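Local coordinates for protein alkyl hydroperoxide reductase, C subunit (PDB 5Y63) that probably reduces hydrogen peroxide and organic hydroperoxides to water and alcohols as a thiol-specific peroxidase whose dimers assemble into a ring-like decamer, at residues K18-E23 with G113-F118; W44-F49 with S133-P138; C24-D29 with P106-P111; Q73-E78 with K162-Q167. All blocks are in the same frame, centred on the assembly; numbering follows the deposited sequence.

Contact 2 is the buried centre: strand 44-49 pairs with strand 133-136 by four backbone hydrogen bonds in the core of the sheet. Contact 3, also buried, pairs strand 23-28 with strand 107-109 in another part of that sheet, and strand 77-83 runs between the two pairs. Contacts 1 and 4 are partly buried and lie further out. In contact 1 the segment leading into strand 23-28 meets helix 114-119 almost wholly through aromatic and aliphatic carbon. In contact 4 the turn before strand 77-83 meets helix 156-171 through apolar contacts led by Leu-75 and Leu-163 and one side-chain-to-backbone bond. Contacts 2 and 4 also share a border, where Trp-44 O and Glu-78 N probably bond.

Contact 1 (K18-E23 with G113-F118); sequences KLFDFE and GQLARF
Phe-20 and Phe-118 bring their CA atoms to 7.9 Å of each other, and Phe-22 and Gln-114 are almost equally spaced, with side chains filling the gap. Gly-113 is the N-cap of the helix, and Arg-117 N and Phe-118 N bond back to the carbonyls of Gly-113 and Gln-114. The main meeting is between two rings that slide past each other in opposite directions: Phe-20 CD1 lies over one face of the Phe-118 ring, offset toward its rim, with centroids 4.5 Å apart and planes at 34°. Phe-118 CG is anti to its backbone N (chi1 169°), on the side of segment 18-23. At the ring's edge CZ meets Lys-18 O, 3.4 Å away, and CE2 touches Leu-19 CD2, the two side chains crossing at about a right angle. Leu-115 reaches two rings with one methyl: CD1 sits over a face of Phe-22, 3.9 Å from its centroid, and lies at the edge of Phe-20, 4.0 Å from CZ. The contact is thus apolar packing of the irregular segment leading into strand 23-28 on the first turn of helix 114-119, away from the active-site cysteine. Thr-37, at the start of helix 37-40, hydrogen-bonds to the backbone of Phe-22, and Ile-40 packs on Leu-19 and Phe-22; Ala-116 and Arg-117 lean on Leu-122 of strand 122-123.

Contact 2 (W44-F49 with S133-P138); sequences WSIFFF and SFIVSP
Trp-44 lays one face of its indole against Ser-137 and Pro-138 at the end of an antiparallel strand pair in the central sheet of this thioredoxin-fold protein. Pro-138 CD stands 3.6 Å from the centroid of the five-membered ring, 11° off its normal, while Ser-137 CA covers the six-membered ring in the same manner. Further round the indole, CZ3 meets Ile-135 CG2 at 3.7 Å. Along the strands, Ser-45 pairs with Val-136 and Phe-47 with Phe-134, each as a hydrogen-bonded pair with bonds both ways, whereas Ile-46 with Ile-135 and Phe-48 with Ser-133 are non-hydrogen-bonded. Ile-46 and Ile-135 lie side by side, pointing the same way, CG1 to CG1 4.2 Å, on the face packed by helices 58-67 and 156-171. On the other face Val-136 CG2 comes to the edge of the Phe-47 ring. Phe-49 and Phe-134 meet rim to rim, CE1 to CE1 3.8 Å, with planes at 78°, and Phe-119 touches both rings and that of Phe-47. Ser-133 OG bonds to Arg-154, which also makes a cation-pi contact with Phe-48; the Phe-48 side chain lies about 7 Å from that of Cys-58, the predicted peroxidatic cysteine. Near Pro-138, a water lies within hydrogen-bonding distance of both Ser-137 O (2.8 Å) and Ser-45 OG (2.6 Å).

Contact 3 (C24-D29 with P106-P111); sequences CDAYHD and PMLADP
His-28 presents one face of its imidazole to Pro-106: CD of the proline lies 3.9 Å from the ring centroid, 20° off the normal, and CB also reaches over this face, 3.7 Å from ND1. The two side chains run side by side, pointing the same way. The phenol ring of Tyr-27 is met at its edge instead, where Met-107 SD sits 4.0 Å from CD2, a Met-aromatic contact. Chi1 of Met-107 (-54°) sets CG beside its backbone N, 3.9 Å from Tyr-27 O. On the opposite face of the sheet Ala-26 CB touches Leu-108 CD2 at 3.8 Å, and Cys-24 SG lies beside Leu-108 CB. The strands are antiparallel: Tyr-27 and Met-107 exchange backbone bonds both ways, and Ala-109 N bonds to Asp-25 O at 2.9 Å. Helix 87-96 packs on Tyr-27, while Met-107 is about 8 Å, side chain to side chain, from the predicted active-site Cys-58. Asp-25 turns to Arg-34 for a salt bridge. The side chains thus meet through aliphatic carbon, sulfur at the Tyr-27 edge and the His-28 face; most of the touching residues are buried, and the backbone polar groups named are paired between the strands.

Contact 4 (Q73-E78 with K162-Q167); sequences QELNCE and KLEASQ
The Schellman turn that ends helix 69-74 packs on helix 156-171 through Leu-75, which meets Leu-163, Glu-164 and Gln-167. Asn-76, with positive phi, is the C-prime residue of the turn: its N bonds to Gln-73 O and Cys-77 N bonds to Leu-72 O, after which the chain enters strand 77-83. Leu-163, Glu-164 and Gln-167 lie on one side of their helix and receive the turn together. In Leu-75, chi1 -65° sets CG beside the backbone N. The two methyls have different partners. CD1 meets Leu-163 CD2 at 3.8 Å and the aliphatic CG of Glu-164 at 3.6 Å; the leucine and glutamate chains cross at about a right angle. CD2 approaches Gln-167 OE1, 3.8 Å away. The extended side chain of Gln-167 returns to the turn, where NE2 donates to Leu-75 O at 2.8 Å, N-H...O angle 154°. The acceptor lies close to the amide plane and the donor in the plane of the carbonyl, a well-directed bond. The other methyl of Leu-163, CD1, packs on Cys-77 SG at the start of the strand. Glu-164 OE2 is hydrogen-bonded to His-71. Just before Leu-163 in the same helix, Lys-162 forms a salt bridge with Glu-146 of a neighbouring subunit. Trp-44 of strand 44-49 touches both Cys-77 and Gln-167, so the contact belongs to the helix-on-sheet layering of the thioredoxin fold, at the point where one helix hands over to a central strand.

Contact 1 (K18-E23 with G113-F118)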
# COMPACT_ATOMS: atom_id res chain seq x y z
N LYS A 18 -18.17 26.83 -4.84
CA LYS A 18 -18.34 27.31 -6.21
C LYS A 18 -18.95 26.23 -7.10
O LYS A 18 -18.68 25.05 -6.91
CB LYS A 18 -17.00 27.75 -6.79
CG LYS A 18 -16.50 29.09 -6.28
CD LYS A 18 -16.91 30.23 -7.21
CE LYS A 18 -16.58 31.60 -6.64
NZ LYS A 18 -15.27 31.69 -5.95
N LEU A 19 -19.77 26.64 -8.06
CA LEU A 19 -20.27 25.72 -9.08
C LEU A 19 -19.12 25.19 -9.92
O LEU A 19 -18.27 25.96 -10.37
CB LEU A 19 -21.28 26.41 -10.00
CG LEU A 19 -22.63 26.83 -9.44
CD1 LEU A 19 -23.45 27.52 -10.52
CD2 LEU A 19 -23.40 25.63 -8.88
N PHE A 20 -19.10 23.88 -10.12
CA PHE A 20 -18.16 23.25 -11.05
C PHE A 20 -18.44 23.64 -12.51
O PHE A 20 -19.53 24.11 -12.84
CB PHE A 20 -18.18 21.71 -10.88
CG PHE A 20 -19.36 21.02 -11.53
CD1 PHE A 20 -20.67 21.28 -11.11
CD2 PHE A 20 -19.16 20.07 -12.52
CE1 PHE A 20 -21.74 20.62 -11.70
CE2 PHE A 20 -20.23 19.41 -13.10
CZ PHE A 20 -21.53 19.69 -12.69
N ASP A 21 -17.44 23.46 -13.36
CA ASP A 21 -17.58 23.72 -14.79
C ASP A 21 -18.44 22.61 -15.41
O ASP A 21 -18.13 21.43 -15.27
CB ASP A 21 -16.22 23.78 -15.48
CG ASP A 21 -16.32 24.09 -16.97
OD1 ASP A 21 -17.36 24.62 -17.41
OD2 ASP A 21 -15.35 23.81 -17.71
N PHE A 22 -19.52 23.01 -16.07
CA PHE A 22 -20.43 22.05 -16.69
C PHE A 22 -21.13 22.67 -17.88
O PHE A 22 -21.18 23.89 -18.03
CB PHE A 22 -21.47 21.57 -15.67
CG PHE A 22 -22.66 22.49 -15.52
CD1 PHE A 22 -23.77 22.34 -16.33
CD2 PHE A 22 -22.65 23.52 -14.59
CE1 PHE A 22 -24.86 23.18 -16.21
CE2 PHE A 22 -23.74 24.37 -14.46
CZ PHE A 22 -24.84 24.20 -15.28
N GLU A 23 -21.67 21.80 -18.73
CA GLU A 23 -22.51 22.22 -19.84
C GLU A 23 -23.58 21.14 -20.05
O GLU A 23 -23.29 19.95 -19.93
CB GLU A 23 -21.68 22.41 -21.11
CG GLU A 23 -22.41 23.14 -22.23
CD GLU A 23 -21.49 23.63 -23.34
OE1 GLU A 23 -20.33 23.16 -23.43
OE2 GLU A 23 -21.92 24.51 -24.12
N GLY A 113 -26.43 12.87 -14.97
CA GLY A 113 -26.47 13.02 -13.51
C GLY A 113 -25.39 13.91 -12.92
O GLY A 113 -25.24 13.98 -11.71
N GLN A 114 -24.64 14.61 -13.78
CA GLN A 114 -23.54 15.46 -13.32
C GLN A 114 -23.99 16.47 -12.26
O GLN A 114 -23.32 16.63 -11.23
CB GLN A 114 -22.86 16.16 -14.51
CG GLN A 114 -23.71 17.23 -15.18
CD GLN A 114 -23.15 17.73 -16.50
OE1 GLN A 114 -23.91 18.06 -17.42
NE2 GLN A 114 -21.83 17.81 -16.61
N LEU A 115 -25.12 17.13 -12.51
CA LEU A 115 -25.65 18.14 -11.59
C LEU A 115 -26.12 17.51 -10.28
O LEU A 115 -25.65 17.88 -9.21
CB LEU A 115 -26.82 18.92 -12.24
CG LEU A 115 -26.52 20.21 -13.01
CD1 LEU A 115 -25.28 20.13 -13.88
CD2 LEU A 115 -27.71 20.59 -13.87
N ALA A 116 -27.03 16.56 -10.39
CA ALA A 116 -27.59 15.88 -9.22
C ALA A 116 -26.49 15.32 -8.31
O ALA A 116 -26.60 15.41 -7.08
CB ALA A 116 -28.54 14.78 -9.65
N ARG A 117 -25.45 14.75 -8.91
CA ARG A 117 -24.31 14.22 -8.15
C ARG A 117 -23.44 15.32 -7.55
O ARG A 117 -22.96 15.18 -6.41
CB ARG A 117 -23.46 13.29 -9.01
CG ARG A 117 -24.16 12.00 -9.39
CD ARG A 117 -23.18 10.90 -9.76
NE ARG A 117 -23.83 9.86 -10.55
CZ ARG A 117 -23.97 9.88 -11.88
NH1 ARG A 117 -24.58 8.87 -12.49
NH2 ARG A 117 -23.51 10.90 -12.61
N PHE A 118 -23.22 16.40 -8.29
CA PHE A 118 -22.45 17.53 -7.78
C PHE A 118 -23.12 18.14 -6.56
O PHE A 118 -22.49 18.34 -5.53
CB PHE A 118 -22.25 18.62 -8.84
CG PHE A 118 -21.70 19.90 -8.28
CD1 PHE A 118 -20.38 19.98 -7.86
CD2 PHE A 118 -22.51 21.03 -8.14
CE1 PHE A 118 -19.87 21.15 -7.33
CE2 PHE A 118 -22.00 22.20 -7.61
CZ PHE A 118 -20.68 22.26 -7.20

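Contact 2 (W44-F49 with S133-P138)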
# COMPACT_ATOMS: atom_id res chain seq x y z
N TRP A 44 -28.13 36.09 -9.78
CA TRP A 44 -28.49 35.07 -8.80
C TRP A 44 -29.18 33.93 -9.53
O TRP A 44 -29.65 34.10 -10.66
CB TRP A 44 -29.41 35.64 -7.71
CG TRP A 44 -28.68 36.43 -6.68
CD1 TRP A 44 -28.34 37.75 -6.75
CD2 TRP A 44 -28.19 35.96 -5.42
NE1 TRP A 44 -27.67 38.13 -5.61
CE2 TRP A 44 -27.57 37.06 -4.78
CE3 TRP A 44 -28.23 34.73 -4.76
CZ2 TRP A 44 -26.98 36.95 -3.51
CZ3 TRP A 44 -27.64 34.62 -3.50
CH2 TRP A 44 -27.02 35.73 -2.90
N SER A 45 -29.24 32.77 -8.89
CA SER A 45 -29.81 31.59 -9.53
C SER A 45 -30.39 30.63 -8.51
O SER A 45 -29.83 30.44 -7.43
CB SER A 45 -28.76 30.88 -10.37
OG SER A 45 -27.62 30.55 -9.60
N ILE A 46 -31.52 30.04 -8.87
CA ILE A 46 -32.15 29.00 -8.07
C ILE A 46 -32.21 27.73 -8.90
O ILE A 46 -32.91 27.68 -9.91
CB ILE A 46 -33.57 29.39 -7.63
CG1 ILE A 46 -33.52 30.59 -6.67
CG2 ILE A 46 -34.27 28.21 -6.97
CD1 ILE A 46 -34.86 31.23 -6.41
N PHE A 47 -31.46 26.72 -8.48
CA PHE A 47 -31.59 25.38 -9.06
C PHE A 47 -32.75 24.68 -8.37
O PHE A 47 -32.79 24.60 -7.15
CB PHE A 47 -30.29 24.58 -8.89
CG PHE A 47 -29.18 25.05 -9.78
CD1 PHE A 47 -28.39 26.14 -9.40
CD2 PHE A 47 -28.93 24.43 -10.99
CE1 PHE A 47 -27.37 26.58 -10.22
CE2 PHE A 47 -27.90 24.86 -11.81
CZ PHE A 47 -27.12 25.94 -11.43
N PHE A 48 -33.70 24.19 -9.17
CA PHE A 48 -34.92 23.59 -8.64
C PHE A 48 -35.02 22.13 -9.09
O PHE A 48 -35.61 21.82 -10.12
CB PHE A 48 -36.14 24.39 -9.10
CG PHE A 48 -37.39 24.08 -8.34
CD1 PHE A 48 -37.66 24.72 -7.14
CD2 PHE A 48 -38.31 23.15 -8.82
CE1 PHE A 48 -38.82 24.44 -6.43
CE2 PHE A 48 -39.46 22.86 -8.12
CZ PHE A 48 -39.72 23.51 -6.92
N PHE A 49 -34.41 21.25 -8.30
CA PHE A 49 -34.42 19.82 -8.59
C PHE A 49 -35.79 19.22 -8.32
O PHE A 49 -36.45 19.59 -7.35
CB PHE A 49 -33.37 19.10 -7.75
CG PHE A 49 -31.97 19.32 -8.21
CD1 PHE A 49 -31.22 20.38 -7.72
CD2 PHE A 49 -31.38 18.46 -9.12
CE1 PHE A 49 -29.92 20.58 -8.13
CE2 PHE A 49 -30.08 18.65 -9.54
CZ PHE A 49 -29.35 19.71 -9.05
N SER A 133 -33.65 22.40 -3.58
CA SER A 133 -33.55 23.76 -4.09
C SER A 133 -32.24 24.36 -3.60
O SER A 133 -31.86 24.15 -2.45
CB SER A 133 -34.73 24.60 -3.61
OG SER A 133 -35.96 23.99 -3.96
N PHE A 134 -31.56 25.10 -4.47
CA PHE A 134 -30.29 25.74 -4.13
C PHE A 134 -30.28 27.20 -4.59
O PHE A 134 -30.53 27.48 -5.76
CB PHE A 134 -29.13 25.00 -4.80
CG PHE A 134 -28.95 23.59 -4.31
CD1 PHE A 134 -29.70 22.55 -4.86
CD2 PHE A 134 -28.03 23.29 -3.31
CE1 PHE A 134 -29.54 21.25 -4.42
CE2 PHE A 134 -27.87 21.99 -2.87
CZ PHE A 134 -28.62 20.97 -3.42
N ILE A 135 -29.98 28.11 -3.67
CA ILE A 135 -29.81 29.52 -3.99
C ILE A 135 -28.32 29.81 -4.12
O ILE A 135 -27.56 29.60 -3.18
CB ILE A 135 -30.43 30.43 -2.91
CG1 ILE A 135 -31.94 30.20 -2.83
CG2 ILE A 135 -30.13 31.90 -3.21
CD1 ILE A 135 -32.62 30.89 -1.67
N VAL A 136 -27.92 30.29 -5.30
CA VAL A 136 -26.51 30.50 -5.61
C VAL A 136 -26.29 31.97 -6.00
O VAL A 136 -27.07 32.54 -6.75
CB VAL A 136 -26.07 29.58 -6.77
CG1 VAL A 136 -24.57 29.71 -7.04
CG2 VAL A 136 -26.43 28.14 -6.46
N SER A 137 -25.22 32.55 -5.47
CA SER A 137 -24.88 33.95 -5.72
C SER A 137 -24.35 34.14 -7.15
O SER A 137 -24.03 33.17 -7.82
CB SER A 137 -23.84 34.44 -4.71
OG SER A 137 -22.55 33.95 -5.03
N PRO A 138 -24.25 35.41 -7.62
CA PRO A 138 -23.73 35.68 -8.96
C PRO A 138 -22.29 35.25 -9.19
O PRO A 138 -21.90 35.02 -10.34
CB PRO A 138 -23.85 37.21 -9.08
CG PRO A 138 -24.90 37.59 -8.10
CD PRO A 138 -24.71 36.64 -6.96
O HOH W 1 -25.64 32.16 -9.93

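Contact 3 (C24-D29 with P106-P111)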
# COMPACT_ATOMS: atom_id res chain seq x y z
N CYS A 24 -24.80 21.57 -20.34
CA CYS A 24 -25.90 20.63 -20.54
C CYS A 24 -27.01 21.20 -21.42
O CYS A 24 -27.07 22.41 -21.66
CB CYS A 24 -26.50 20.22 -19.20
SG CYS A 24 -27.56 21.46 -18.44
N ASP A 25 -27.88 20.31 -21.89
CA ASP A 25 -29.03 20.70 -22.70
C ASP A 25 -30.14 21.26 -21.82
O ASP A 25 -30.24 20.91 -20.65
CB ASP A 25 -29.56 19.50 -23.48
CG ASP A 25 -28.54 18.94 -24.45
OD1 ASP A 25 -27.98 19.72 -25.25
OD2 ASP A 25 -28.31 17.71 -24.42
N ALA A 26 -30.96 22.13 -22.41
CA ALA A 26 -32.08 22.75 -21.71
C ALA A 26 -33.29 22.90 -22.62
O ALA A 26 -33.20 22.71 -23.84
CB ALA A 26 -31.67 24.10 -21.16
N TYR A 27 -34.43 23.23 -22.02
CA TYR A 27 -35.65 23.54 -22.74
C TYR A 27 -36.15 24.89 -22.25
O TYR A 27 -36.38 25.06 -21.05
CB TYR A 27 -36.71 22.46 -22.51
CG TYR A 27 -38.04 22.75 -23.15
CD1 TYR A 27 -38.22 22.63 -24.53
CD2 TYR A 27 -39.14 23.14 -22.38
CE1 TYR A 27 -39.45 22.89 -25.12
CE2 TYR A 27 -40.37 23.41 -22.96
CZ TYR A 27 -40.52 23.28 -24.33
OH TYR A 27 -41.74 23.55 -24.91
N HIS A 28 -36.31 25.83 -23.17
CA HIS A 28 -36.57 27.22 -22.81
C HIS A 28 -37.47 27.88 -23.86
O HIS A 28 -37.05 28.09 -25.00
CB HIS A 28 -35.24 27.98 -22.72
CG HIS A 28 -35.32 29.25 -21.93
ND1 HIS A 28 -34.19 29.97 -21.58
CD2 HIS A 28 -36.37 29.92 -21.41
CE1 HIS A 28 -34.56 31.04 -20.89
NE2 HIS A 28 -35.87 31.03 -20.78
N ASP A 29 -38.70 28.21 -23.47
CA ASP A 29 -39.67 28.83 -24.38
C ASP A 29 -39.80 28.06 -25.69
O ASP A 29 -39.51 28.60 -26.76
CB ASP A 29 -39.31 30.30 -24.64
CG ASP A 29 -39.65 31.20 -23.47
OD1 ASP A 29 -40.85 31.38 -23.20
OD2 ASP A 29 -38.71 31.73 -22.84
N PRO A 106 -35.86 28.37 -17.92
CA PRO A 106 -35.17 27.25 -18.57
C PRO A 106 -35.21 25.95 -17.76
O PRO A 106 -34.86 25.95 -16.58
CB PRO A 106 -33.72 27.75 -18.71
CG PRO A 106 -33.57 28.79 -17.67
CD PRO A 106 -34.91 29.44 -17.55
N MET A 107 -35.63 24.87 -18.41
CA MET A 107 -35.68 23.55 -17.79
C MET A 107 -34.44 22.74 -18.19
O MET A 107 -34.34 22.25 -19.32
CB MET A 107 -36.94 22.81 -18.23
CG MET A 107 -38.22 23.57 -17.99
SD MET A 107 -39.67 22.61 -18.48
CE MET A 107 -39.76 21.44 -17.13
N LEU A 108 -33.50 22.60 -17.26
CA LEU A 108 -32.25 21.89 -17.52
C LEU A 108 -32.48 20.38 -17.54
O LEU A 108 -33.24 19.85 -16.74
CB LEU A 108 -31.19 22.23 -16.48
CG LEU A 108 -30.81 23.70 -16.28
CD1 LEU A 108 -29.64 23.81 -15.31
CD2 LEU A 108 -30.48 24.38 -17.60
N ALA A 109 -31.80 19.70 -18.46
CA ALA A 109 -31.82 18.25 -18.54
C ALA A 109 -30.54 17.72 -17.92
O ALA A 109 -29.47 18.31 -18.11
CB ALA A 109 -31.94 17.80 -19.98
N ASP A 110 -30.64 16.61 -17.20
CA ASP A 110 -29.48 16.00 -16.55
C ASP A 110 -29.54 14.47 -16.61
O ASP A 110 -29.59 13.82 -15.57
CB ASP A 110 -29.38 16.49 -15.10
CG ASP A 110 -28.09 16.07 -14.43
OD1 ASP A 110 -27.07 15.92 -15.13
OD2 ASP A 110 -28.09 15.90 -13.19
N PRO A 111 -29.52 13.90 -17.83
CA PRO A 111 -29.57 12.44 -17.92
C PRO A 111 -28.31 11.74 -17.41
O PRO A 111 -28.40 10.63 -16.89
CB PRO A 111 -29.76 12.18 -19.43
CG PRO A 111 -30.16 13.49 -20.02
CD PRO A 111 -29.50 14.52 -19.16

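Contact 4 (Q73-E78 with K162-Q167)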
# COMPACT_ATOMS: atom_id res chain seq x y z
N GLN A 73 -37.27 37.35 -11.34
CA GLN A 73 -36.68 38.15 -12.42
C GLN A 73 -36.39 39.57 -11.94
O GLN A 73 -35.31 40.12 -12.20
CB GLN A 73 -37.62 38.20 -13.63
CG GLN A 73 -37.56 36.98 -14.53
CD GLN A 73 -36.40 37.02 -15.50
OE1 GLN A 73 -35.24 36.88 -15.11
NE2 GLN A 73 -36.71 37.22 -16.78
N GLU A 74 -37.36 40.16 -11.25
CA GLU A 74 -37.24 41.51 -10.70
C GLU A 74 -36.07 41.62 -9.71
O GLU A 74 -35.41 42.65 -9.64
CB GLU A 74 -38.54 41.93 -10.00
CG GLU A 74 -38.70 43.43 -9.79
CD GLU A 74 -39.03 44.18 -11.07
OE1 GLU A 74 -39.84 43.67 -11.87
OE2 GLU A 74 -38.49 45.29 -11.26
N LEU A 75 -35.82 40.54 -8.97
CA LEU A 75 -34.70 40.47 -8.02
C LEU A 75 -33.37 40.04 -8.68
O LEU A 75 -32.43 39.64 -7.98
CB LEU A 75 -35.05 39.51 -6.87
CG LEU A 75 -36.21 39.94 -5.97
CD1 LEU A 75 -36.76 38.77 -5.19
CD2 LEU A 75 -35.77 41.05 -5.03
N ASN A 76 -33.29 40.13 -10.01
CA ASN A 76 -32.09 39.77 -10.77
C ASN A 76 -31.71 38.30 -10.59
O ASN A 76 -30.53 37.96 -10.48
CB ASN A 76 -30.93 40.69 -10.38
CG ASN A 76 -29.83 40.73 -11.43
OD1 ASN A 76 -30.10 40.83 -12.63
ND2 ASN A 76 -28.58 40.66 -10.99
N CYS A 77 -32.72 37.42 -10.58
CA CYS A 77 -32.50 36.00 -10.33
C CYS A 77 -33.14 35.12 -11.41
O CYS A 77 -34.32 35.28 -11.73
CB CYS A 77 -33.06 35.60 -8.97
SG CYS A 77 -32.69 33.89 -8.53
N GLU A 78 -32.34 34.20 -11.95
CA GLU A 78 -32.81 33.22 -12.92
C GLU A 78 -33.18 31.92 -12.21
O GLU A 78 -32.68 31.63 -11.12
CB GLU A 78 -31.72 32.97 -13.97
CG GLU A 78 -32.12 32.08 -15.14
CD GLU A 78 -33.30 32.63 -15.93
OE1 GLU A 78 -34.41 32.06 -15.80
OE2 GLU A 78 -33.12 33.63 -16.66
N LYS A 162 -35.94 33.35 1.22
CA LYS A 162 -34.54 33.02 1.44
C LYS A 162 -33.61 33.79 0.52
O LYS A 162 -32.53 34.23 0.93
CB LYS A 162 -34.30 31.52 1.25
CG LYS A 162 -34.83 30.64 2.38
CD LYS A 162 -34.33 29.22 2.23
CE LYS A 162 -34.71 28.36 3.42
NZ LYS A 162 -34.08 27.02 3.32
N LEU A 163 -34.02 33.95 -0.74
CA LEU A 163 -33.22 34.67 -1.73
C LEU A 163 -33.10 36.15 -1.38
O LEU A 163 -32.01 36.72 -1.46
CB LEU A 163 -33.81 34.50 -3.13
CG LEU A 163 -33.02 35.22 -4.23
CD1 LEU A 163 -32.69 34.28 -5.37
CD2 LEU A 163 -33.77 36.44 -4.74
N GLU A 164 -34.22 36.76 -1.02
CA GLU A 164 -34.22 38.15 -0.57
C GLU A 164 -33.39 38.30 0.70
O GLU A 164 -32.61 39.24 0.82
CB GLU A 164 -35.65 38.65 -0.33
CG GLU A 164 -36.46 38.82 -1.61
CD GLU A 164 -37.80 39.50 -1.36
OE1 GLU A 164 -37.94 40.25 -0.37
OE2 GLU A 164 -38.73 39.28 -2.17
N ALA A 165 -33.56 37.36 1.63
CA ALA A 165 -32.80 37.35 2.88
C ALA A 165 -31.29 37.24 2.64
O ALA A 165 -30.50 37.91 3.30
CB ALA A 165 -33.26 36.22 3.78
N SER A 166 -30.90 36.39 1.68
CA SER A 166 -29.49 36.21 1.34
C SER A 166 -28.93 37.42 0.58
O SER A 166 -27.78 37.79 0.78
CB SER A 166 -29.29 34.93 0.53
OG SER A 166 -30.06 34.96 -0.66
N GLN A 167 -29.74 38.01 -0.29
CA GLN A 167 -29.37 39.24 -1.00
C GLN A 167 -29.18 40.41 -0.05
O GLN A 167 -28.30 41.25 -0.24
CB GLN A 167 -30.42 39.61 -2.05
CG GLN A 167 -30.32 38.84 -3.35
CD GLN A 167 -31.36 39.28 -4.37
OE1 GLN A 167 -32.23 40.10 -4.07
NE2 GLN A 167 -31.28 38.73 -5.57